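Local coordinates for NIPSNAP domain-containing protein (Burkholderia xenovorans, PDB 5KAK) that is of unknown function but belongs to the NipSnap family and adopts the dimeric alpha-beta barrel type of fold, at residues E12-D17 against M99-L104; A36-V41 against A76-M81; L42-G47 against G64-E69. One frame throughout, in Å; residues are numbered along the deposited sequence.

In the fold
The three contacts sample one ferredoxin-like unit, from its sheet to its helical layer. Contact 1 pairs the first and last strands, 10-18 and 96-106. Contact 3 lies on the other side of strand 10-18, at the base of the hairpin 45-51/58-65, with its centre about 13 Å from that of contact 1; the two touch where Glu12 OE2 comes 4.2 Å from Tyr65 CE2. Contact 2 belongs to the helical layer, its centre about 12 Å from that of contact 3 and about 17 Å from that of contact 1. Leu78 CD2 packs 4.0 Å from Leu42 CD1 of contact 3, whereas contacts 1 and 2 stay about 6 Å apart at their nearest atoms.

Contact 1 (E12-D17 against M99-L104)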
loop_
_atom_site.group_PDB
_atom_site.type_symbol
_atom_site.label_atom_id
_atom_site.label_comp_id
_atom_site.label_asym_id
_atom_site.label_seq_id
_atom_site.Cartn_x
_atom_site.Cartn_y
_atom_site.Cartn_z
ATOM N N GLU E 12 -21.751 -7.086 -2.457
ATOM C CA GLU E 12 -20.620 -7.036 -1.542
ATOM C C GLU E 12 -19.493 -7.881 -2.110
ATOM O O GLU E 12 -19.688 -9.067 -2.393
ATOM C CB GLU E 12 -20.989 -7.543 -0.148
ATOM C CG GLU E 12 -19.827 -7.437 0.847
ATOM C CD GLU E 12 -20.185 -7.978 2.235
ATOM O OE1 GLU E 12 -19.389 -7.805 3.174
ATOM O OE2 GLU E 12 -21.279 -8.549 2.398
ATOM N N GLU E 13 -18.329 -7.268 -2.291
ATOM C CA GLU E 13 -17.120 -7.994 -2.652
ATOM C C GLU E 13 -16.304 -8.214 -1.385
ATOM O O GLU E 13 -16.024 -7.263 -0.652
ATOM C CB GLU E 13 -16.305 -7.233 -3.697
ATOM C CG GLU E 13 -15.075 -8.009 -4.121
ATOM C CD GLU E 13 -14.350 -7.395 -5.302
ATOM O OE1 GLU E 13 -14.501 -6.179 -5.564
ATOM O OE2 GLU E 13 -13.617 -8.149 -5.968
ATOM N N ARG E 14 -15.977 -9.472 -1.092
ATOM C CA ARG E 14 -15.151 -9.804 0.056
ATOM C C ARG E 14 -13.843 -10.389 -0.457
ATOM O O ARG E 14 -13.842 -11.223 -1.370
ATOM C CB ARG E 14 -15.879 -10.773 1.010
ATOM C CG ARG E 14 -17.140 -10.134 1.592
ATOM C CD ARG E 14 -17.859 -11.078 2.530
ATOM N NE ARG E 14 -17.122 -11.342 3.761
ATOM C CZ ARG E 14 -17.155 -10.562 4.845
ATOM N NH1 ARG E 14 -17.861 -9.444 4.854
ATOM N NH2 ARG E 14 -16.483 -10.908 5.935
ATOM N N ILE E 15 -12.738 -9.903 0.088
ATOM C CA ILE E 15 -11.399 -10.244 -0.383
ATOM C C ILE E 15 -10.607 -10.715 0.830
ATOM O O ILE E 15 -10.325 -9.916 1.734
ATOM C CB ILE E 15 -10.714 -9.040 -1.049
ATOM C CG1 ILE E 15 -11.563 -8.475 -2.203
ATOM C CG2 ILE E 15 -9.313 -9.409 -1.477
ATOM C CD1 ILE E 15 -11.086 -7.102 -2.684
ATOM N N TYR E 16 -10.285 -12.013 0.885
ATOM C CA TYR E 16 -9.518 -12.562 1.996
ATOM C C TYR E 16 -8.120 -12.938 1.542
ATOM O O TYR E 16 -7.948 -13.658 0.548
ATOM C CB TYR E 16 -10.175 -13.801 2.596
ATOM C CG TYR E 16 -11.583 -13.671 3.111
ATOM C CD1 TYR E 16 -12.167 -12.428 3.380
ATOM C CD2 TYR E 16 -12.310 -14.807 3.369
ATOM C CE1 TYR E 16 -13.461 -12.353 3.866
ATOM C CE2 TYR E 16 -13.586 -14.745 3.853
ATOM C CZ TYR E 16 -14.166 -13.521 4.095
ATOM O OH TYR E 16 -15.460 -13.521 4.576
ATOM N N ASP E 17 -7.123 -12.451 2.262
ATOM C CA ASP E 17 -5.759 -12.904 2.048
ATOM C C ASP E 17 -5.477 -14.053 3.007
ATOM O O ASP E 17 -5.750 -13.945 4.200
ATOM C CB ASP E 17 -4.772 -11.770 2.255
ATOM C CG ASP E 17 -4.985 -10.636 1.276
ATOM O OD1 ASP E 17 -4.937 -10.890 0.057
ATOM O OD2 ASP E 17 -5.225 -9.500 1.732
ATOM N N MET E 99 -8.645 -9.574 5.954
ATOM C CA MET E 99 -9.957 -9.540 5.331
ATOM C C MET E 99 -10.312 -8.095 5.012
ATOM O O MET E 99 -10.045 -7.196 5.816
ATOM C CB MET E 99 -11.017 -10.173 6.243
ATOM C CG MET E 99 -10.661 -11.602 6.666
ATOM S SD MET E 99 -11.604 -12.155 8.097
ATOM C CE MET E 99 -13.263 -11.877 7.517
ATOM N N GLN E 100 -10.899 -7.891 3.829
ATOM C CA GLN E 100 -11.433 -6.598 3.398
ATOM C C GLN E 100 -12.772 -6.814 2.697
ATOM O O GLN E 100 -13.014 -7.876 2.115
ATOM C CB GLN E 100 -10.434 -5.885 2.469
ATOM C CG GLN E 100 -11.043 -4.961 1.426
ATOM C CD GLN E 100 -9.999 -4.352 0.507
ATOM O OE1 GLN E 100 -8.805 -4.620 0.635
ATOM N NE2 GLN E 100 -10.448 -3.529 -0.424
ATOM N N ASN E 101 -13.641 -5.791 2.734
ATOM C CA ASN E 101 -14.833 -5.820 1.894
ATOM C C ASN E 101 -15.101 -4.442 1.307
ATOM O O ASN E 101 -14.530 -3.431 1.722
ATOM C CB ASN E 101 -16.090 -6.380 2.601
ATOM C CG ASN E 101 -16.475 -5.648 3.897
ATOM O OD1 ASN E 101 -15.693 -4.910 4.494
ATOM N ND2 ASN E 101 -17.718 -5.874 4.337
ATOM N N LYS E 102 -15.897 -4.462 0.246
ATOM C CA LYS E 102 -16.355 -3.286 -0.482
ATOM C C LYS E 102 -17.829 -3.455 -0.778
ATOM O O LYS E 102 -18.310 -4.572 -1.006
ATOM C CB LYS E 102 -15.654 -3.080 -1.836
ATOM C CG LYS E 102 -14.162 -3.146 -1.856
ATOM C CD LYS E 102 -13.707 -3.169 -3.307
ATOM C CE LYS E 102 -12.205 -3.359 -3.375
ATOM N NZ LYS E 102 -11.654 -3.199 -4.745
ATOM N N ILE E 103 -18.547 -2.340 -0.819
ATOM C CA ILE E 103 -19.938 -2.339 -1.266
ATOM C C ILE E 103 -19.965 -1.754 -2.668
ATOM O O ILE E 103 -19.532 -0.613 -2.886
ATOM C CB ILE E 103 -20.865 -1.581 -0.303
ATOM C CG1 ILE E 103 -20.961 -2.349 1.012
ATOM C CG2 ILE E 103 -22.264 -1.431 -0.913
ATOM C CD1 ILE E 103 -21.542 -3.770 0.866
ATOM N N LEU E 104 -20.409 -2.566 -3.623
ATOM C CA LEU E 104 -20.394 -2.228 -5.038
ATOM C C LEU E 104 -21.812 -1.917 -5.501
ATOM O O LEU E 104 -22.766 -2.541 -5.041
ATOM C CB LEU E 104 -19.826 -3.386 -5.857
ATOM C CG LEU E 104 -18.417 -3.800 -5.425
ATOM C CD1 LEU E 104 -17.930 -5.050 -6.143
ATOM C CD2 LEU E 104 -17.484 -2.617 -5.672
HETATM O O HOH W 1 -12.162 -5.190 -6.290
#
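Glu12 and Asn101 meet through one carboxylate oxygen. Asn101 ND2 gives Glu12 OE1 a nearly straight bond of 2.8 Å (169° at the hydrogen), on the anti side but tilted out of the carboxylate plane, while Arg14 NH1 reaches the same oxygen at 2.8 Å from the opposite face of that plane. Asn101 CG takes the crowded position between the backbone N and the carbonyl carbon, and its amide is turned 45° from the carboxylate. The Arg14 chain bends at chi3 (68°), which places NE; NE and NH2 both hold Tyr16 OH side-on, the oxygen lying in the guanidinium plane. This double hold and the salt bridge to Glu12 should fix its rotation. Met99 crosses the Tyr16 ring in a Met-aromatic contact, SD 4.9 Å from the ring centroid, and its CE lies 3.7 Å from Tyr16 CE1. On the other face Glu13 and Lys102 run side by side, linked by a water 2.6 Å from both Glu13 OE1 and Lys102 NZ; NZ also bonds Gln58 of the second subunit. Four backbone bonds pair Glu13 with Lys102 and Ile15 with Gln100, the antiparallel first-to-last strand pairing characteristic of the ferredoxin-like dimeric alpha-beta barrel unit.

Contact 2 (A36-V41 against A76-M81)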
loop_
_atom_site.group_PDB
_atom_site.type_symbol
_atom_site.label_atom_id
_atom_site.label_comp_id
_atom_site.label_asym_id
_atom_site.label_seq_id
_atom_site.Cartn_x
_atom_site.Cartn_y
_atom_site.Cartn_z
ATOM N N ALA E 36 -22.525 -25.176 1.547
ATOM C CA ALA E 36 -23.855 -25.698 1.841
ATOM C C ALA E 36 -24.472 -24.980 3.028
ATOM O O ALA E 36 -25.701 -24.909 3.141
ATOM C CB ALA E 36 -23.785 -27.200 2.117
ATOM N N ILE E 37 -23.640 -24.469 3.933
ATOM C CA ILE E 37 -24.139 -23.654 5.033
ATOM C C ILE E 37 -24.437 -22.241 4.555
ATOM O O ILE E 37 -25.521 -21.700 4.800
ATOM C CB ILE E 37 -23.123 -23.624 6.188
ATOM C CG1 ILE E 37 -22.785 -25.022 6.672
ATOM C CG2 ILE E 37 -23.653 -22.790 7.341
ATOM C CD1 ILE E 37 -21.628 -25.034 7.640
ATOM N N GLN E 38 -23.465 -21.623 3.870
ATOM C CA GLN E 38 -23.488 -20.179 3.689
ATOM C C GLN E 38 -24.382 -19.744 2.536
ATOM O O GLN E 38 -25.126 -18.773 2.670
ATOM C CB GLN E 38 -22.060 -19.664 3.481
ATOM C CG GLN E 38 -21.957 -18.141 3.376
ATOM C CD GLN E 38 -20.562 -17.674 2.999
ATOM O OE1 GLN E 38 -19.850 -18.352 2.262
ATOM N NE2 GLN E 38 -20.161 -16.516 3.515
ATOM N N ARG E 39 -24.335 -20.443 1.407
ATOM C CA ARG E 39 -25.082 -19.978 0.242
ATOM C C ARG E 39 -26.591 -19.925 0.456
ATOM O O ARG E 39 -27.206 -18.936 0.022
ATOM C CB ARG E 39 -24.744 -20.842 -0.980
ATOM C CG ARG E 39 -25.429 -20.360 -2.260
ATOM C CD ARG E 39 -24.715 -20.857 -3.499
ATOM N NE ARG E 39 -24.245 -22.227 -3.338
ATOM C CZ ARG E 39 -23.516 -22.877 -4.239
ATOM N NH1 ARG E 39 -23.182 -22.285 -5.375
ATOM N NH2 ARG E 39 -23.126 -24.121 -4.004
ATOM N N PRO E 40 -27.246 -20.902 1.091
ATOM C CA PRO E 40 -28.704 -20.774 1.253
ATOM C C PRO E 40 -29.106 -19.590 2.112
ATOM O O PRO E 40 -30.193 -19.033 1.912
ATOM C CB PRO E 40 -29.112 -22.099 1.916
ATOM C CG PRO E 40 -27.947 -23.025 1.711
ATOM C CD PRO E 40 -26.740 -22.153 1.685
ATOM N N VAL E 41 -28.275 -19.202 3.077
ATOM C CA VAL E 41 -28.619 -18.096 3.964
ATOM C C VAL E 41 -28.410 -16.759 3.260
ATOM O O VAL E 41 -29.295 -15.884 3.247
ATOM C CB VAL E 41 -27.791 -18.191 5.259
ATOM C CG1 VAL E 41 -28.158 -17.083 6.220
ATOM C CG2 VAL E 41 -27.986 -19.573 5.918
ATOM N N ALA E 76 -26.950 -11.269 9.442
ATOM C CA ALA E 76 -27.169 -11.463 10.871
ATOM C C ALA E 76 -27.592 -12.899 11.169
ATOM O O ALA E 76 -27.131 -13.501 12.149
ATOM C CB ALA E 76 -28.218 -10.475 11.380
ATOM N N ILE E 77 -28.467 -13.459 10.328
ATOM C CA ILE E 77 -28.876 -14.853 10.473
ATOM C C ILE E 77 -27.675 -15.784 10.357
ATOM O O ILE E 77 -27.532 -16.733 11.140
ATOM C CB ILE E 77 -29.954 -15.202 9.429
ATOM C CG1 ILE E 77 -31.244 -14.433 9.713
ATOM C CG2 ILE E 77 -30.189 -16.707 9.385
ATOM C CD1 ILE E 77 -32.307 -14.638 8.662
ATOM N N LEU E 78 -26.803 -15.543 9.372
ATOM C CA LEU E 78 -25.640 -16.412 9.191
ATOM C C LEU E 78 -24.721 -16.364 10.407
ATOM O O LEU E 78 -24.335 -17.406 10.952
ATOM C CB LEU E 78 -24.874 -16.018 7.927
ATOM C CG LEU E 78 -23.655 -16.897 7.596
ATOM C CD1 LEU E 78 -24.059 -18.311 7.162
ATOM C CD2 LEU E 78 -22.809 -16.216 6.532
ATOM N N LEU E 79 -24.370 -15.155 10.852
ATOM C CA LEU E 79 -23.450 -14.998 11.975
ATOM C C LEU E 79 -23.985 -15.633 13.249
ATOM O O LEU E 79 -23.197 -16.076 14.092
ATOM C CB LEU E 79 -23.154 -13.516 12.212
ATOM N N ALA E 80 -25.307 -15.697 13.406
ATOM C CA ALA E 80 -25.886 -16.289 14.606
ATOM C C ALA E 80 -25.880 -17.811 14.583
ATOM O O ALA E 80 -26.058 -18.426 15.638
ATOM C CB ALA E 80 -27.324 -15.795 14.805
ATOM N N MET E 81 -25.684 -18.430 13.425
ATOM C CA MET E 81 -25.801 -19.884 13.319
ATOM C C MET E 81 -24.655 -20.584 14.033
ATOM O O MET E 81 -23.490 -20.331 13.708
ATOM C CB MET E 81 -25.833 -20.302 11.856
ATOM C CG MET E 81 -27.100 -19.913 11.150
ATOM S SD MET E 81 -27.108 -20.437 9.432
ATOM C CE MET E 81 -26.546 -22.127 9.577
#
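Val41 sends its two methyls to different partners on 76-81. CG1, anti to the backbone N (chi1 -178°), lies 3.8 Å from Ile77 CG2 and 3.9 Å from Leu78 CB, and it also rests against the backbone N of Leu78. CG2, anti to the carbonyl carbon, meets Met81 SD at 3.7 Å. The methionine slides past Val41 in the opposite direction and continues to Ile37, where its CE touches CG2 at 3.7 Å; the bend at chi3 (47°) turns this last methyl toward the isoleucine. One thioether thus spans residues four apart on the facing helix, a full turn.

Leu78 fills the neighbouring position. Its CD2 lies 3.8 Å from Gln38 CG, the two side chains crossing at a slant, and its CD1 comes 4.0 Å from Gln38 CA, against the backbone of the helix. No hydrogen bond joins the two segments, and the contact is held by apolar packing.

The segments 36-41 and 76-80 run nearly antiparallel (156°), their axes 9.9 Å apart at closest. They belong to the helical layer that backs the antiparallel sheet in the alpha-beta barrel fold, and here helix 23-42 is packed against the end of helix 68-80. Met81 sits at the N-cap position of helix 82-92, so its side chain leaves from the junction between two helices.

Farther out, Trp84 of helix 82-92 touches Ile37, Gln38 and Leu78. Phe30, two turns earlier on helix 23-42, packs on Gln38, while Leu42 meets Leu78. The carbonyl of Val41 accepts a hydrogen bond from Arg74, which ties the end of helix 23-42 to helix 68-80 beside the packed side chains.

Contact 3 (L42-G47 against G64-E69); sequences LGRLIG and GYEDLE
A classic beta bulge marks the base of the hairpin 45-51/58-65: Ile46 and Gly47 both face Leu62, and the contact lies just beside them, where the chain leaves helix 23-42 and enters the sheet of the alpha-beta barrel fold. Arg44 and Gly64 make the direct backbone link, Gly64 N giving Arg44 O a nearly straight bond of 2.8 Å (173° at the hydrogen). Gly43, with positive phi, ends the helix and turns the chain toward this strand. Ile46 reaches Gly64 with CD1, 3.9 Å from the glycine N.

Two waters sit between the carbonyls of Leu42 and Gly64. One lies within hydrogen-bonding distance of Leu42 O and Gly64 O and accepts from Arg44 NH1. The other accepts from Arg44 N and lies within reach of Gly64 O and, more weakly, Leu42 O; it also lies over a face of the Tyr65 ring, offset toward the rim. The Tyr65 hydroxyl end is packed into the leucine side chain, OH lying 3.5 Å from Leu42 CD2 and 3.6 Å from CD1. Arg71 and Arg75 of helix 68-80 touch the same tyrosine.

Arg44 runs extended from CG to NE, with its CB, CG and CD passing close to Gly64 O, and carries the guanidinium out to the exposed Glu66. Asp70 keeps a weak, long ion pair with Arg44 NH1 and accepts a bond from the backbone N of Glu66. The guanidinium and carboxylate planes stand 87° apart, and Glu66 CG lies over a guanidinium face. In the salt bridge, with a weak second bond from NH1 and with OE2 tilted from the guanidinium plane, Arg44 NH2 reaches Glu66 OE2 at 2.7 Å from above the carboxylate plane, 48° out of it.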
loop_
_atom_site.group_PDB
_atom_site.type_symbol
_atom_site.label_atom_id
_atom_site.label_comp_id
_atom_site.label_asym_id
_atom_site.label_seq_id
_atom_site.Cartn_x
_atom_site.Cartn_y
_atom_site.Cartn_z
ATOM N N LEU E 42 -27.237 -16.588 2.646
ATOM C CA LEU E 42 -26.929 -15.304 2.023
ATOM C C LEU E 42 -27.721 -15.114 0.734
ATOM O O LEU E 42 -28.217 -14.015 0.462
ATOM C CB LEU E 42 -25.426 -15.185 1.785
ATOM C CG LEU E 42 -24.631 -15.097 3.092
ATOM C CD1 LEU E 42 -23.165 -14.669 2.870
ATOM C CD2 LEU E 42 -25.336 -14.179 4.100
ATOM N N GLY E 43 -27.842 -16.155 -0.080
ATOM C CA GLY E 43 -28.828 -16.096 -1.142
ATOM C C GLY E 43 -28.313 -16.086 -2.564
ATOM O O GLY E 43 -28.732 -16.911 -3.381
ATOM N N ARG E 44 -27.404 -15.155 -2.887
ATOM C CA ARG E 44 -27.082 -14.832 -4.279
ATOM C C ARG E 44 -25.569 -14.753 -4.466
ATOM O O ARG E 44 -24.989 -13.666 -4.481
ATOM C CB ARG E 44 -27.775 -13.536 -4.694
ATOM C CG ARG E 44 -29.303 -13.596 -4.549
ATOM C CD ARG E 44 -29.910 -12.275 -4.939
ATOM N NE ARG E 44 -31.362 -12.314 -5.047
ATOM C CZ ARG E 44 -32.191 -11.982 -4.069
ATOM N NH1 ARG E 44 -31.710 -11.601 -2.890
ATOM N NH2 ARG E 44 -33.501 -12.024 -4.275
ATOM N N LEU E 45 -24.937 -15.912 -4.633
ATOM C CA LEU E 45 -23.518 -15.947 -4.979
ATOM C C LEU E 45 -23.332 -15.554 -6.439
ATOM O O LEU E 45 -23.875 -16.203 -7.342
ATOM C CB LEU E 45 -22.931 -17.337 -4.709
ATOM C CG LEU E 45 -21.433 -17.501 -4.999
ATOM C CD1 LEU E 45 -20.595 -16.479 -4.224
ATOM C CD2 LEU E 45 -20.990 -18.940 -4.685
ATOM N N ILE E 46 -22.573 -14.482 -6.671
ATOM C CA ILE E 46 -22.197 -14.080 -8.022
ATOM C C ILE E 46 -20.926 -14.790 -8.482
ATOM O O ILE E 46 -20.804 -15.165 -9.650
ATOM C CB ILE E 46 -22.047 -12.547 -8.080
ATOM C CG1 ILE E 46 -23.417 -11.883 -7.870
ATOM C CG2 ILE E 46 -21.394 -12.104 -9.391
ATOM C CD1 ILE E 46 -23.343 -10.424 -7.519
ATOM N N GLY E 47 -19.978 -15.011 -7.581
ATOM C CA GLY E 47 -18.728 -15.659 -7.927
ATOM C C GLY E 47 -17.879 -15.888 -6.702
ATOM O O GLY E 47 -17.873 -15.051 -5.791
ATOM N N GLY E 64 -24.716 -10.912 -3.924
ATOM C CA GLY E 64 -25.717 -9.936 -4.322
ATOM C C GLY E 64 -26.867 -9.873 -3.331
ATOM O O GLY E 64 -27.293 -10.892 -2.792
ATOM N N TYR E 65 -27.374 -8.658 -3.116
ATOM C CA TYR E 65 -28.457 -8.405 -2.184
ATOM C C TYR E 65 -29.427 -7.433 -2.844
ATOM O O TYR E 65 -29.040 -6.631 -3.697
ATOM C CB TYR E 65 -27.926 -7.844 -0.852
ATOM C CG TYR E 65 -27.027 -8.821 -0.125
ATOM C CD1 TYR E 65 -27.576 -9.845 0.629
ATOM C CD2 TYR E 65 -25.645 -8.725 -0.201
ATOM C CE1 TYR E 65 -26.779 -10.741 1.293
ATOM C CE2 TYR E 65 -24.827 -9.628 0.469
ATOM C CZ TYR E 65 -25.417 -10.635 1.215
ATOM O OH TYR E 65 -24.643 -11.553 1.885
ATOM N N GLU E 66 -30.699 -7.527 -2.465
ATOM C CA GLU E 66 -31.688 -6.638 -3.063
ATOM C C GLU E 66 -31.535 -5.219 -2.550
ATOM O O GLU E 66 -31.909 -4.265 -3.246
ATOM C CB GLU E 66 -33.104 -7.156 -2.789
ATOM C CG GLU E 66 -33.387 -8.492 -3.459
ATOM C CD GLU E 66 -34.680 -9.127 -2.992
ATOM O OE1 GLU E 66 -35.735 -8.458 -3.056
ATOM O OE2 GLU E 66 -34.639 -10.298 -2.554
ATOM N N ASP E 67 -30.985 -5.063 -1.347
ATOM C CA ASP E 67 -30.795 -3.765 -0.715
ATOM C C ASP E 67 -30.063 -3.947 0.607
ATOM O O ASP E 67 -29.767 -5.076 1.020
ATOM C CB ASP E 67 -32.128 -3.024 -0.506
ATOM C CG ASP E 67 -33.200 -3.886 0.158
ATOM O OD1 ASP E 67 -32.922 -4.530 1.196
ATOM O OD2 ASP E 67 -34.341 -3.910 -0.358
ATOM N N LEU E 68 -29.760 -2.828 1.267
ATOM C CA LEU E 68 -28.936 -2.865 2.470
ATOM C C LEU E 68 -29.626 -3.595 3.616
ATOM O O LEU E 68 -28.968 -4.320 4.370
ATOM C CB LEU E 68 -28.574 -1.445 2.887
ATOM C CG LEU E 68 -27.638 -0.755 1.903
ATOM C CD1 LEU E 68 -27.622 0.739 2.197
ATOM C CD2 LEU E 68 -26.249 -1.357 2.006
ATOM N N GLU E 69 -30.941 -3.397 3.776
ATOM C CA GLU E 69 -31.699 -4.133 4.788
ATOM C C GLU E 69 -31.574 -5.638 4.579
ATOM O O GLU E 69 -31.350 -6.394 5.533
ATOM C CB GLU E 69 -33.173 -3.720 4.747
HETATM O O HOH W 2 -29.251 -12.317 -1.320
HETATM O O HOH W 3 -25.947 -13.068 -1.460
#